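PDB 3P9Y: CG14216 from Drosophila melanogaster, which probably removes phosphate from phosphoserine in the C-terminal domain of RNA polymerase II, acting in RNA processing and termination. Local coordinates for residues D110-V115 with V138-V143. The protein carries 2 engineered substitutions. Residues are numbered along the deposited sequence; the frame is centred on the assembly and turned at random.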
ATOM      1  N   ASP A 110      12.119   4.070   4.814  1.00 19.80           N
ATOM      2  CA  ASP A 110      12.114   5.343   5.516  1.00 19.77           C
ATOM      3  C   ASP A 110      10.690   5.744   5.864  1.00 18.52           C
ATOM      4  O   ASP A 110      10.456   6.380   6.887  1.00 18.06           O
ATOM      5  CB  ASP A 110      12.742   6.436   4.652  1.00 19.48           C
ATOM      6  CG  ASP A 110      14.167   6.113   4.258  1.00 23.00           C
ATOM      7  OD1 ASP A 110      15.005   5.920   5.165  1.00 23.81           O
ATOM      8  OD2 ASP A 110      14.444   6.044   3.044  1.00 21.45           O
ATOM      9  N   ILE A 111       9.744   5.389   4.998  1.00 17.50           N
ATOM     10  CA  ILE A 111       8.336   5.701   5.232  1.00 16.50           C
ATOM     11  C   ILE A 111       7.454   4.517   4.856  1.00 15.79           C
ATOM     12  O   ILE A 111       7.607   3.932   3.786  1.00 14.68           O
ATOM     13  CB  ILE A 111       7.875   6.928   4.420  1.00 16.21           C
ATOM     14  CG1 ILE A 111       8.734   8.152   4.761  1.00 18.59           C
ATOM     15  CG2 ILE A 111       6.409   7.222   4.696  1.00 16.70           C
ATOM     16  CD1 ILE A 111       8.354   9.413   3.984  1.00 18.43           C
ATOM     17  N   ILE A 112       6.533   4.169   5.745  1.00 14.83           N
ATOM     18  CA  ILE A 112       5.557   3.126   5.474  1.00 14.72           C
ATOM     19  C   ILE A 112       4.165   3.730   5.581  1.00 14.20           C
ATOM     20  O   ILE A 112       3.763   4.183   6.644  1.00 13.87           O
ATOM     21  CB  ILE A 112       5.686   1.966   6.482  1.00 15.03           C
ATOM     22  CG1 ILE A 112       7.110   1.398   6.451  1.00 16.53           C
ATOM     23  CG2 ILE A 112       4.660   0.882   6.180  1.00 14.98           C
ATOM     24  CD1 ILE A 112       7.363   0.301   7.477  1.00 16.56           C
ATOM     25  N   VAL A 113       3.432   3.754   4.475  1.00 15.05           N
ATOM     26  CA  VAL A 113       2.071   4.276   4.483  1.00 13.65           C
ATOM     27  C   VAL A 113       1.084   3.112   4.589  1.00 13.53           C
ATOM     28  O   VAL A 113       1.193   2.143   3.849  1.00 14.34           O
ATOM     29  CB  VAL A 113       1.781   5.091   3.201  1.00 13.84           C
ATOM     30  CG1 VAL A 113       0.376   5.680   3.243  1.00 12.77           C
ATOM     31  CG2 VAL A 113       2.828   6.193   3.022  1.00 13.35           C
ATOM     32  N   THR A 114       0.142   3.198   5.520  1.00 13.19           N
ATOM     33  CA  THR A 114      -0.937   2.219   5.614  1.00 14.42           C
ATOM     34  C   THR A 114      -2.247   2.894   5.238  1.00 13.99           C
ATOM     35  O   THR A 114      -2.360   4.119   5.299  1.00 13.67           O
ATOM     36  CB  THR A 114      -1.050   1.606   7.032  1.00 15.15           C
ATOM     37  OG1 THR A 114      -1.274   2.645   7.995  1.00 14.28           O
ATOM     38  CG2 THR A 114       0.219   0.850   7.389  1.00 15.13           C
ATOM     39  N   VAL A 115      -3.235   2.098   4.846  1.00 14.73           N
ATOM     40  CA  VAL A 115      -4.455   2.643   4.253  1.00 15.90           C
ATOM     41  C   VAL A 115      -5.691   2.459   5.137  1.00 17.35           C
ATOM     42  O   VAL A 115      -6.808   2.770   4.727  1.00 17.50           O
ATOM     43  CB  VAL A 115      -4.704   2.042   2.852  1.00 15.17           C
ATOM     44  CG1 VAL A 115      -3.544   2.373   1.934  1.00 15.35           C
ATOM     45  CG2 VAL A 115      -4.902   0.536   2.933  1.00 16.02           C
ATOM     46  N   VAL A 138      12.127   4.832  11.146  1.00 24.21           N
ATOM     47  CA  VAL A 138      11.173   4.665  10.058  1.00 21.63           C
ATOM     48  C   VAL A 138       9.850   5.280  10.491  1.00 20.67           C
ATOM     49  O   VAL A 138       9.404   5.076  11.620  1.00 19.48           O
ATOM     50  CB  VAL A 138      10.963   3.182   9.703  1.00 22.69           C
ATOM     51  CG1 VAL A 138      10.529   2.390  10.926  1.00 23.95           C
ATOM     52  CG2 VAL A 138       9.945   3.049   8.578  1.00 20.01           C
ATOM     53  N   HIS A 139       9.229   6.046   9.600  1.00 17.05           N
ATOM     54  CA  HIS A 139       7.972   6.707   9.923  1.00 17.47           C
ATOM     55  C   HIS A 139       6.788   5.947   9.344  1.00 16.44           C
ATOM     56  O   HIS A 139       6.677   5.801   8.136  1.00 15.55           O
ATOM     57  CB  HIS A 139       7.974   8.132   9.382  1.00 16.49           C
ATOM     58  CG  HIS A 139       9.065   8.986   9.944  1.00 18.72           C
ATOM     59  ND1 HIS A 139       9.028   9.497  11.223  1.00 18.43           N
ATOM     60  CD2 HIS A 139      10.224   9.420   9.399  1.00 17.91           C
ATOM     61  CE1 HIS A 139      10.120  10.206  11.444  1.00 19.68           C
ATOM     62  NE2 HIS A 139      10.860  10.177  10.352  1.00 18.98           N
ATOM     63  N   VAL A 140       5.907   5.461  10.208  1.00 15.36           N
ATOM     64  CA  VAL A 140       4.684   4.814   9.757  1.00 15.07           C
ATOM     65  C   VAL A 140       3.560   5.848   9.754  1.00 16.01           C
ATOM     66  O   VAL A 140       3.316   6.524  10.756  1.00 15.60           O
ATOM     67  CB  VAL A 140       4.329   3.599  10.644  1.00 15.84           C
ATOM     68  CG1 VAL A 140       3.159   2.833  10.064  1.00 14.42           C
ATOM     69  CG2 VAL A 140       5.540   2.683  10.777  1.00 15.63           C
ATOM     70  N   LEU A 141       2.894   5.985   8.610  1.00 15.04           N
ATOM     71  CA  LEU A 141       1.850   6.983   8.429  1.00 14.05           C
ATOM     72  C   LEU A 141       0.588   6.316   7.909  1.00 15.19           C
ATOM     73  O   LEU A 141       0.638   5.575   6.928  1.00 14.38           O
ATOM     74  CB  LEU A 141       2.307   8.033   7.417  1.00 14.78           C
ATOM     75  CG  LEU A 141       3.623   8.744   7.730  1.00 15.53           C
ATOM     76  CD1 LEU A 141       4.122   9.508   6.511  1.00 16.97           C
ATOM     77  CD2 LEU A 141       3.449   9.675   8.926  1.00 14.88           C
ATOM     78  N   ASN A 142      -0.544   6.566   8.559  1.00 14.81           N
ATOM     79  CA  ASN A 142      -1.805   6.015   8.086  1.00 15.65           C
ATOM     80  C   ASN A 142      -2.638   7.072   7.403  1.00 15.32           C
ATOM     81  O   ASN A 142      -2.881   8.140   7.959  1.00 14.72           O
ATOM     82  CB  ASN A 142      -2.624   5.411   9.224  1.00 15.23           C
ATOM     83  CG  ASN A 142      -3.886   4.730   8.721  1.00 16.36           C
ATOM     84  OD1 ASN A 142      -3.837   3.627   8.173  1.00 15.31           O
ATOM     85  ND2 ASN A 142      -5.020   5.393   8.890  1.00 16.68           N
ATOM     86  N   VAL A 143      -3.072   6.757   6.190  1.00 15.51           N
ATOM     87  CA  VAL A 143      -3.969   7.608   5.433  1.00 15.43           C
ATOM     88  C   VAL A 143      -5.139   6.741   4.979  1.00 16.51           C
ATOM     89  O   VAL A 143      -4.973   5.860   4.142  1.00 16.47           O
ATOM     90  CB  VAL A 143      -3.275   8.204   4.203  1.00 16.95           C
ATOM     91  CG1 VAL A 143      -4.246   9.076   3.423  1.00 17.09           C
ATOM     92  CG2 VAL A 143      -2.044   9.010   4.615  1.00 18.54           C
TER
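I112 and L141 meet through the backbone: L141 N gives its hydrogen to I112 O at 2.8 Å, in the middle of a ladder of five bonds between two parallel strands. I112 N reaches back to H139 O (2.9 Å), while T114 N donates to L141 O and T114 O receives V143 N. I112, on the same face as V140, reaches V138 with its side chain; the two cross obliquely, I112 CG1 and CD1 each 3.9 Å from V138 CG2. L141 belongs to the other face; its CD1 packs 3.7 Å from I111 CG2, and both side chains touch M166 of helix 149-167. T114 and N142 sit side by side on the I112 face, their side chains crossing at about a right angle and both touching Y120 of helix 117-128. T114 holds OG1 between its own N and carbonyl carbon (chi1 58°), which brings it 3.3 Å from N142 CB. An alanine in place of N142 would keep CB but would probably leave a gap beside T114 OG1 and Y120 where the rest of the side chain now packs. Strand 111-114, helix 117-128 and strand 137-142 form a beta-alpha-beta crossover, part of the low-molecular-weight tyrosine phosphatase-like fold of Ssu72.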